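Local coordinates for protein NADPH-quinone reductase (PDB 3HA2) that probably transfers electrons as an FMN-dependent NAD(P)H:quinone oxidoreductase, seen here as the flavodoxin-like part of a longer protein, at residues 100-108 and 139-147; 1-10 and 51-62. All coordinates share one frame; numbering follows the deposited sequence.

Contact 1 (100-108 and 139-147)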
loop_
_atom_site.group_PDB
_atom_site.type_symbol
_atom_site.label_atom_id
_atom_site.label_comp_id
_atom_site.label_asym_id
_atom_site.label_seq_id
_atom_site.Cartn_x
_atom_site.Cartn_y
_atom_site.Cartn_z
ATOM N N SER A 100 2.446 2.380 -13.431
ATOM C CA SER A 100 2.111 1.680 -14.661
ATOM C C SER A 100 1.140 0.541 -14.359
ATOM O O SER A 100 1.181 -0.057 -13.264
ATOM C CB SER A 100 3.380 1.210 -15.383
ATOM O OG SER A 100 4.090 0.306 -14.575
ATOM N N THR A 101 0.224 0.294 -15.293
ATOM C CA THR A 101 -0.762 -0.771 -15.129
ATOM C C THR A 101 -0.845 -1.567 -16.438
ATOM O O THR A 101 -0.564 -1.036 -17.485
ATOM C CB THR A 101 -2.189 -0.230 -14.779
ATOM O OG1 THR A 101 -2.883 0.130 -15.979
ATOM C CG2 THR A 101 -2.146 0.971 -13.857
ATOM N N GLY A 102 -1.207 -2.842 -16.344
ATOM C CA GLY A 102 -1.506 -3.664 -17.510
ATOM C C GLY A 102 -2.981 -3.582 -17.898
ATOM O O GLY A 102 -3.417 -4.256 -18.834
ATOM N N ASP A 103 -3.751 -2.774 -17.170
ATOM C CA ASP A 103 -5.176 -2.579 -17.457
ATOM C C ASP A 103 -5.412 -1.297 -18.229
ATOM O O ASP A 103 -4.668 -0.325 -18.075
ATOM C CB ASP A 103 -5.975 -2.510 -16.146
ATOM C CG ASP A 103 -5.799 -3.745 -15.292
ATOM O OD1 ASP A 103 -6.089 -4.856 -15.784
ATOM O OD2 ASP A 103 -5.367 -3.606 -14.128
ATOM N N ASN A 104 -6.463 -1.292 -19.050
ATOM C CA ASN A 104 -6.880 -0.088 -19.741
ATOM C C ASN A 104 -7.204 1.005 -18.724
ATOM O O ASN A 104 -7.794 0.731 -17.678
ATOM C CB ASN A 104 -8.093 -0.362 -20.631
ATOM C CG ASN A 104 -8.360 0.761 -21.602
ATOM O OD1 ASN A 104 -8.804 1.835 -21.212
ATOM N ND2 ASN A 104 -8.088 0.522 -22.890
ATOM N N GLY A 105 -6.822 2.240 -19.035
ATOM C CA GLY A 105 -7.087 3.362 -18.143
ATOM C C GLY A 105 -8.575 3.524 -17.887
ATOM O O GLY A 105 -8.972 3.959 -16.832
ATOM N N ASN A 106 -9.401 3.146 -18.855
ATOM C CA ASN A 106 -10.848 3.341 -18.715
ATOM C C ASN A 106 -11.525 2.425 -17.687
ATOM O O ASN A 106 -12.672 2.661 -17.340
ATOM C CB ASN A 106 -11.546 3.258 -20.068
ATOM C CG ASN A 106 -11.236 4.469 -20.953
ATOM O OD1 ASN A 106 -11.064 5.598 -20.464
ATOM N ND2 ASN A 106 -11.152 4.237 -22.253
ATOM N N ALA A 107 -10.813 1.415 -17.170
ATOM C CA ALA A 107 -11.374 0.552 -16.118
ATOM C C ALA A 107 -11.405 1.260 -14.754
ATOM O O ALA A 107 -12.179 0.876 -13.857
ATOM C CB ALA A 107 -10.552 -0.729 -16.012
ATOM N N PHE A 108 -10.567 2.291 -14.607
ATOM C CA PHE A 108 -10.372 2.968 -13.324
ATOM C C PHE A 108 -11.256 4.208 -13.203
ATOM O O PHE A 108 -10.787 5.339 -13.280
ATOM C CB PHE A 108 -8.901 3.337 -13.120
ATOM C CG PHE A 108 -7.993 2.151 -13.013
ATOM C CD1 PHE A 108 -7.875 1.465 -11.811
ATOM C CD2 PHE A 108 -7.260 1.712 -14.128
ATOM C CE1 PHE A 108 -7.022 0.355 -11.704
ATOM C CE2 PHE A 108 -6.420 0.585 -14.039
ATOM C CZ PHE A 108 -6.302 -0.091 -12.825
ATOM N N ILE A 139 -0.647 12.797 -10.783
ATOM C CA ILE A 139 -0.071 11.469 -11.041
ATOM C C ILE A 139 0.126 11.218 -12.533
ATOM O O ILE A 139 -0.737 11.556 -13.332
ATOM C CB ILE A 139 -1.033 10.406 -10.493
ATOM C CG1 ILE A 139 -1.255 10.640 -8.981
ATOM C CG2 ILE A 139 -0.539 8.969 -10.806
ATOM C CD1 ILE A 139 -2.585 10.103 -8.455
ATOM N N LEU A 140 1.259 10.620 -12.909
ATOM C CA LEU A 140 1.442 10.199 -14.308
ATOM C C LEU A 140 1.086 8.713 -14.378
ATOM O O LEU A 140 1.892 7.869 -13.996
ATOM C CB LEU A 140 2.878 10.473 -14.809
ATOM C CG LEU A 140 3.122 10.084 -16.279
ATOM C CD1 LEU A 140 2.109 10.749 -17.180
ATOM C CD2 LEU A 140 4.516 10.492 -16.686
ATOM N N ALA A 141 -0.128 8.410 -14.836
ATOM C CA ALA A 141 -0.561 7.005 -14.968
ATOM C C ALA A 141 -0.205 6.491 -16.360
ATOM O O ALA A 141 -0.447 7.176 -17.369
ATOM C CB ALA A 141 -2.067 6.857 -14.680
ATOM N N VAL A 142 0.392 5.302 -16.402
ATOM C CA VAL A 142 0.900 4.717 -17.639
ATOM C C VAL A 142 0.177 3.385 -17.831
ATOM O O VAL A 142 0.502 2.401 -17.178
ATOM C CB VAL A 142 2.433 4.513 -17.556
ATOM C CG1 VAL A 142 2.982 3.851 -18.818
ATOM C CG2 VAL A 142 3.145 5.854 -17.301
ATOM N N HIS A 143 -0.779 3.360 -18.756
ATOM C CA HIS A 143 -1.641 2.197 -18.937
ATOM C C HIS A 143 -1.285 1.412 -20.207
ATOM O O HIS A 143 -1.385 1.941 -21.311
ATOM C CB HIS A 143 -3.097 2.637 -18.999
ATOM C CG HIS A 143 -3.609 3.240 -17.733
ATOM N ND1 HIS A 143 -3.893 4.583 -17.613
ATOM C CD2 HIS A 143 -3.919 2.682 -16.543
ATOM C CE1 HIS A 143 -4.348 4.829 -16.400
ATOM N NE2 HIS A 143 -4.382 3.693 -15.731
ATOM N N GLN A 144 -0.843 0.167 -20.019
ATOM C CA GLN A 144 -0.552 -0.778 -21.131
ATOM C C GLN A 144 0.523 -0.246 -22.071
ATOM O O GLN A 144 0.402 -0.325 -23.300
ATOM C CB GLN A 144 -1.829 -1.153 -21.889
ATOM C CG GLN A 144 -2.877 -1.842 -20.995
ATOM C CD GLN A 144 -4.161 -2.228 -21.731
ATOM O OE1 GLN A 144 -4.599 -1.559 -22.664
ATOM N NE2 GLN A 144 -4.764 -3.329 -21.301
ATOM N N PHE A 145 1.599 0.276 -21.480
ATOM C CA PHE A 145 2.622 0.952 -22.265
ATOM C C PHE A 145 3.107 0.129 -23.448
ATOM O O PHE A 145 3.254 0.657 -24.550
ATOM C CB PHE A 145 3.828 1.345 -21.420
ATOM C CG PHE A 145 4.901 2.022 -22.212
ATOM C CD1 PHE A 145 4.836 3.391 -22.471
ATOM C CD2 PHE A 145 5.955 1.292 -22.738
ATOM C CE1 PHE A 145 5.831 4.020 -23.225
ATOM C CE2 PHE A 145 6.939 1.911 -23.513
ATOM C CZ PHE A 145 6.870 3.281 -23.755
ATOM N N LEU A 146 3.368 -1.152 -23.217
ATOM C CA LEU A 146 3.955 -1.996 -24.272
ATOM C C LEU A 146 2.997 -2.286 -25.419
ATOM O O LEU A 146 3.441 -2.682 -26.491
ATOM C CB LEU A 146 4.480 -3.326 -23.706
ATOM C CG LEU A 146 5.750 -3.270 -22.855
ATOM C CD1 LEU A 146 6.020 -4.661 -22.301
ATOM C CD2 LEU A 146 6.948 -2.751 -23.654
ATOM N N TYR A 147 1.700 -2.097 -25.171
ATOM C CA TYR A 147 0.659 -2.352 -26.177
ATOM C C TYR A 147 0.385 -1.130 -27.056
ATOM O O TYR A 147 -0.185 -1.260 -28.144
ATOM C CB TYR A 147 -0.644 -2.849 -25.511
ATOM C CG TYR A 147 -1.757 -3.036 -26.515
ATOM C CD1 TYR A 147 -1.710 -4.086 -27.435
ATOM C CD2 TYR A 147 -2.821 -2.121 -26.602
ATOM C CE1 TYR A 147 -2.696 -4.248 -28.393
ATOM C CE2 TYR A 147 -3.811 -2.267 -27.578
ATOM C CZ TYR A 147 -3.742 -3.341 -28.457
ATOM O OH TYR A 147 -4.699 -3.499 -29.426
HETATM O O HOH W 1 2.120 0.098 -18.685
HETATM O O HOH W 2 -6.777 -1.817 -23.989
#
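G105 lies against one face of the H143 imidazole: its CA stands 3.4 Å from the ring centroid and only 5° off the normal, a CH-pi contact over the middle of the ring. F108, the second ring, runs nearly parallel to the imidazole but slid aside, with centroids 5.7 Å apart, so the two barely overlap, and the edge of the F108 ring meets G105 O in its own plane. T101 approaches the imidazole at an edge, but too closely in the model to be relied on.

The third flat group is the amide of Q144. With chi1 at -60°, CG stands opposite the carbonyl carbon, and the chain runs extended to the turn at 102-104. There Q144 NE2 donates to G102 O over 3.0 Å. The acceptor lies near the amide plane, whereas the donor sits well above the G102 carbonyl plane, away from its lone pairs. The other end of the amide takes a bond from water 2, 2.6 Å from Q144 OE1, and this water also accepts from N104 ND2, bridging two amides turned 77° apart. N104 OD1 is used locally, accepting from N106 N at 2.8 Å to close an Asx turn at the start of the 3-10 segment.

Two backbone bonds carry the pairing, both of 2.8 Å: T101 N to V142 O between the strands, and Q144 N, just past its strand, to T101 O. Water 1 donates to T101 O and accepts from F145 N.

Parallel pairing of 100-101 with 142-143 runs on into the loops after both strands, 135-143 being the outermost strand within this chain. In flavodoxin-like quinone reductases the loop after the fourth strand commonly lines the flavin, and 102-105 probably corresponds to it.

Contact 2 (1-10 and 51-62)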
loop_
_atom_site.group_PDB
_atom_site.type_symbol
_atom_site.label_atom_id
_atom_site.label_comp_id
_atom_site.label_asym_id
_atom_site.label_seq_id
_atom_site.Cartn_x
_atom_site.Cartn_y
_atom_site.Cartn_z
HETATM N N MSE A 1 16.830 22.675 -10.765
HETATM C CA MSE A 1 16.018 21.665 -10.036
HETATM C C MSE A 1 16.601 20.295 -10.281
HETATM O O MSE A 1 16.871 19.915 -11.424
HETATM C CB MSE A 1 14.572 21.676 -10.522
HETATM C CG MSE A 1 13.655 20.750 -9.730
HETATM SE SE MSE A 1 11.976 20.448 -10.655
HETATM C CE MSE A 1 12.677 19.638 -12.289
ATOM N N GLN A 2 16.786 19.556 -9.196
ATOM C CA GLN A 2 17.306 18.205 -9.265
ATOM C C GLN A 2 16.158 17.236 -8.994
ATOM O O GLN A 2 15.367 17.433 -8.054
ATOM C CB GLN A 2 18.430 18.010 -8.235
ATOM C CG GLN A 2 19.536 19.078 -8.276
ATOM C CD GLN A 2 20.312 19.088 -9.585
ATOM O OE1 GLN A 2 20.811 18.056 -10.024
ATOM N NE2 GLN A 2 20.436 20.265 -10.203
ATOM N N THR A 3 16.080 16.193 -9.814
ATOM C CA THR A 3 15.008 15.195 -9.709
ATOM C C THR A 3 15.578 13.817 -9.426
ATOM O O THR A 3 16.557 13.395 -10.049
ATOM C CB THR A 3 14.189 15.138 -11.018
ATOM O OG1 THR A 3 13.663 16.435 -11.301
ATOM C CG2 THR A 3 13.036 14.147 -10.922
ATOM N N LEU A 4 14.955 13.129 -8.467
ATOM C CA LEU A 4 15.320 11.774 -8.113
ATOM C C LEU A 4 14.175 10.858 -8.512
ATOM O O LEU A 4 13.038 11.047 -8.071
ATOM C CB LEU A 4 15.539 11.675 -6.581
ATOM C CG LEU A 4 15.873 10.298 -5.997
ATOM C CD1 LEU A 4 17.178 9.722 -6.590
ATOM C CD2 LEU A 4 15.960 10.383 -4.467
ATOM N N ILE A 5 14.477 9.862 -9.342
ATOM C CA ILE A 5 13.476 8.881 -9.738
ATOM C C ILE A 5 13.766 7.559 -9.023
ATOM O O ILE A 5 14.768 6.896 -9.302
ATOM C CB ILE A 5 13.417 8.710 -11.263
ATOM C CG1 ILE A 5 13.224 10.081 -11.946
ATOM C CG2 ILE A 5 12.266 7.754 -11.657
ATOM C CD1 ILE A 5 13.347 9.993 -13.449
ATOM N N ILE A 6 12.881 7.212 -8.086
ATOM C CA ILE A 6 12.960 5.948 -7.345
ATOM C C ILE A 6 12.240 4.886 -8.167
ATOM O O ILE A 6 11.006 4.905 -8.288
ATOM C CB ILE A 6 12.253 6.028 -5.967
ATOM C CG1 ILE A 6 12.776 7.203 -5.126
ATOM C CG2 ILE A 6 12.397 4.681 -5.214
ATOM C CD1 ILE A 6 14.274 7.172 -4.876
ATOM N N VAL A 7 13.024 3.994 -8.747
ATOM C CA VAL A 7 12.512 3.001 -9.685
ATOM C C VAL A 7 12.292 1.714 -8.915
ATOM O O VAL A 7 13.247 0.992 -8.599
ATOM C CB VAL A 7 13.483 2.794 -10.865
ATOM C CG1 VAL A 7 12.941 1.761 -11.869
ATOM C CG2 VAL A 7 13.730 4.117 -11.560
ATOM N N ALA A 8 11.028 1.452 -8.600
ATOM C CA ALA A 8 10.659 0.336 -7.743
ATOM C C ALA A 8 9.954 -0.751 -8.528
ATOM O O ALA A 8 8.884 -1.201 -8.138
ATOM C CB ALA A 8 9.783 0.809 -6.578
ATOM N N HIS A 9 10.520 -1.133 -9.665
ATOM C CA HIS A 9 10.035 -2.321 -10.361
ATOM C C HIS A 9 10.742 -3.501 -9.709
ATOM O O HIS A 9 11.973 -3.485 -9.604
ATOM C CB HIS A 9 10.327 -2.256 -11.847
ATOM C CG HIS A 9 9.682 -3.357 -12.626
ATOM N ND1 HIS A 9 8.605 -3.143 -13.460
ATOM C CD2 HIS A 9 9.951 -4.683 -12.688
ATOM C CE1 HIS A 9 8.241 -4.292 -14.004
ATOM N NE2 HIS A 9 9.046 -5.240 -13.561
ATOM N N PRO A 10 9.975 -4.511 -9.242
ATOM C CA PRO A 10 10.529 -5.605 -8.437
ATOM C C PRO A 10 11.390 -6.589 -9.221
ATOM O O PRO A 10 12.154 -7.344 -8.618
ATOM C CB PRO A 10 9.284 -6.330 -7.913
ATOM C CG PRO A 10 8.143 -5.440 -8.211
ATOM C CD PRO A 10 8.525 -4.681 -9.432
ATOM N N GLN A 51 19.239 15.643 -1.377
ATOM C CA GLN A 51 19.958 16.271 -2.488
ATOM C C GLN A 51 19.039 16.596 -3.670
ATOM O O GLN A 51 19.487 17.160 -4.667
ATOM C CB GLN A 51 21.073 15.342 -2.980
ATOM C CG GLN A 51 22.221 15.137 -1.997
ATOM C CD GLN A 51 23.176 14.036 -2.441
ATOM O OE1 GLN A 51 23.524 13.149 -1.659
ATOM N NE2 GLN A 51 23.595 14.081 -3.700
ATOM N N ASN A 52 17.771 16.209 -3.584
ATOM C CA ASN A 52 16.860 16.408 -4.718
ATOM C C ASN A 52 15.630 17.216 -4.347
ATOM O O ASN A 52 15.234 17.240 -3.182
ATOM C CB ASN A 52 16.496 15.072 -5.379
ATOM C CG ASN A 52 17.666 14.473 -6.144
ATOM O OD1 ASN A 52 17.790 14.673 -7.356
ATOM N ND2 ASN A 52 18.554 13.776 -5.436
ATOM N N ASP A 53 15.051 17.896 -5.344
ATOM C CA ASP A 53 13.904 18.791 -5.162
ATOM C C ASP A 53 12.592 18.135 -5.566
ATOM O O ASP A 53 11.550 18.410 -4.987
ATOM C CB ASP A 53 14.084 20.059 -6.014
ATOM C CG ASP A 53 15.392 20.755 -5.741
ATOM O OD1 ASP A 53 15.570 21.212 -4.591
ATOM O OD2 ASP A 53 16.240 20.842 -6.664
ATOM N N ARG A 54 12.641 17.290 -6.580
ATOM C CA ARG A 54 11.452 16.575 -7.020
ATOM C C ARG A 54 11.743 15.083 -6.923
ATOM O O ARG A 54 12.731 14.600 -7.466
ATOM C CB ARG A 54 11.086 16.950 -8.461
ATOM C CG ARG A 54 9.881 16.193 -8.996
ATOM C CD ARG A 54 9.492 16.692 -10.398
ATOM N NE ARG A 54 9.048 18.084 -10.362
ATOM C CZ ARG A 54 8.855 18.841 -11.440
ATOM N NH1 ARG A 54 9.072 18.350 -12.660
ATOM N NH2 ARG A 54 8.461 20.103 -11.296
ATOM N N ILE A 55 10.874 14.375 -6.215
ATOM C CA ILE A 55 11.050 12.963 -5.947
ATOM C C ILE A 55 9.908 12.258 -6.656
ATOM O O ILE A 55 8.735 12.523 -6.376
ATOM C CB ILE A 55 10.977 12.625 -4.416
ATOM C CG1 ILE A 55 11.748 13.640 -3.523
ATOM C CG2 ILE A 55 11.405 11.174 -4.165
ATOM C CD1 ILE A 55 13.247 13.808 -3.824
ATOM N N ILE A 56 10.256 11.377 -7.581
ATOM C CA ILE A 56 9.258 10.637 -8.325
ATOM C C ILE A 56 9.335 9.163 -7.949
ATOM O O ILE A 56 10.407 8.560 -7.976
ATOM C CB ILE A 56 9.454 10.843 -9.830
ATOM C CG1 ILE A 56 9.068 12.283 -10.200
ATOM C CG2 ILE A 56 8.675 9.809 -10.627
ATOM C CD1 ILE A 56 9.551 12.725 -11.579
ATOM N N LEU A 57 8.203 8.590 -7.575
ATOM C CA LEU A 57 8.181 7.157 -7.303
ATOM C C LEU A 57 7.588 6.481 -8.513
ATOM O O LEU A 57 6.461 6.790 -8.922
ATOM C CB LEU A 57 7.337 6.841 -6.081
ATOM C CG LEU A 57 7.644 7.676 -4.834
ATOM C CD1 LEU A 57 6.711 7.188 -3.703
ATOM C CD2 LEU A 57 9.116 7.628 -4.418
ATOM N N GLU A 58 8.358 5.558 -9.075
ATOM C CA GLU A 58 8.033 4.922 -10.353
ATOM C C GLU A 58 7.872 3.410 -10.150
ATOM O O GLU A 58 8.847 2.683 -9.845
ATOM C CB GLU A 58 9.150 5.230 -11.360
ATOM C CG GLU A 58 8.946 4.622 -12.725
ATOM C CD GLU A 58 9.759 5.299 -13.795
ATOM O OE1 GLU A 58 10.024 6.523 -13.689
ATOM O OE2 GLU A 58 10.124 4.599 -14.762
ATOM N N PHE A 59 6.647 2.922 -10.332
ATOM C CA PHE A 59 6.363 1.525 -10.010
ATOM C C PHE A 59 5.159 0.962 -10.766
ATOM O O PHE A 59 4.301 1.722 -11.218
ATOM C CB PHE A 59 6.134 1.398 -8.492
ATOM C CG PHE A 59 5.007 2.282 -7.949
ATOM C CD1 PHE A 59 5.252 3.589 -7.501
ATOM C CD2 PHE A 59 3.698 1.800 -7.897
ATOM C CE1 PHE A 59 4.208 4.400 -7.011
ATOM C CE2 PHE A 59 2.649 2.600 -7.398
ATOM C CZ PHE A 59 2.909 3.901 -6.952
ATOM N N PRO A 60 5.089 -0.373 -10.887
ATOM C CA PRO A 60 3.886 -1.023 -11.419
ATOM C C PRO A 60 2.823 -1.188 -10.341
ATOM O O PRO A 60 3.134 -1.384 -9.161
ATOM C CB PRO A 60 4.408 -2.378 -11.880
ATOM C CG PRO A 60 5.520 -2.686 -10.928
ATOM C CD PRO A 60 6.157 -1.347 -10.583
ATOM N N LEU A 61 1.569 -1.111 -10.746
ATOM C CA LEU A 61 0.476 -1.251 -9.802
ATOM C C LEU A 61 0.264 -2.761 -9.536
ATOM O O LEU A 61 0.008 -3.544 -10.465
ATOM C CB LEU A 61 -0.775 -0.596 -10.395
ATOM C CG LEU A 61 -1.983 -0.423 -9.491
ATOM C CD1 LEU A 61 -1.717 0.711 -8.507
ATOM C CD2 LEU A 61 -3.263 -0.179 -10.307
ATOM N N TYR A 62 0.433 -3.166 -8.283
ATOM C CA TYR A 62 0.260 -4.567 -7.886
ATOM C C TYR A 62 -0.894 -4.585 -6.888
ATOM O O TYR A 62 -0.795 -3.966 -5.825
ATOM C CB TYR A 62 1.530 -5.074 -7.191
ATOM C CG TYR A 62 2.680 -5.460 -8.107
ATOM C CD1 TYR A 62 2.618 -5.223 -9.473
ATOM C CD2 TYR A 62 3.828 -6.065 -7.594
ATOM C CE1 TYR A 62 3.650 -5.570 -10.320
ATOM C CE2 TYR A 62 4.876 -6.426 -8.444
ATOM C CZ TYR A 62 4.771 -6.155 -9.804
ATOM O OH TYR A 62 5.782 -6.478 -10.683
#
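R54 meets T3 and M1 along its length. CB lies alongside the T3 side chain, 3.9 Å from T3 OG1. The chain first runs straight, with CG opposite the backbone N (chi1 178°), and then bends at chi3 (-65°), which turns one face of the guanidinium to the selenomethionine M1. M1 SE sits 3.5 Å above the guanidinium plane, over its centre, while the terminal M1 CE hangs 3.8 Å from R54 NH1. The N-H groups point to other partners: NE forms a salt bridge with E94, NH2 bonds N166 O, and NH1 bonds Y163 O weakly. One face packs on selenium while these oxygens hold the N-H groups at the guanidinium edge, fixing its rotation.

Next to this, D53 OD2 accepts from Q2 N at 2.9 Å through its anti lone pair. Q2 O is gripped twice, by D53 N at 2.8 Å and by R54 N at 3.1 Å. From there a regular parallel ladder runs through L4, I56, I6 and E58 to A8. The axes of strands 3-7 and 54-60 pass 4.7 Å apart at 20°, evidence of ordinary sheet twist.

Farther along, E58 extends over I5, whose CG2 comes within 3.3 Å of E58 OE1; that oxygen is hydrogen-bonded to Y160 OH. On the other face I6 and L57 lie side by side, pointing the same way.

The pair forms the centre of the sheet, with strand 31-35 beside 3-7 and strand 94-101 beside 54-60. Helix 68-77 covers the I6 and L57 face through W73, while helix 150-165 supplies Y160, Y163 and A164 to the face of T3, R54 and E58.

Contact 2 pairs strands 3-7 and 54-60, contact 1 pairs 94-101 with 135-143, and their centres are 18 Å apart. One seam joins them: S100 N lies 3.0 Å from F59 O, and S100 O lies 2.8 Å from L61 N, both probable hydrogen bonds. S100 OG also packs on P60 CA at 3.4 Å. The four strands thus form one continuous parallel sheet whose C-terminal ends open on a common side. A bound sulfate lies there, about 3 Å from the H9 side chain and about 6 Å from that of S100. It probably came from the crystallisation liquor, yet its place is consistent with the flavin phosphate pocket of relatives.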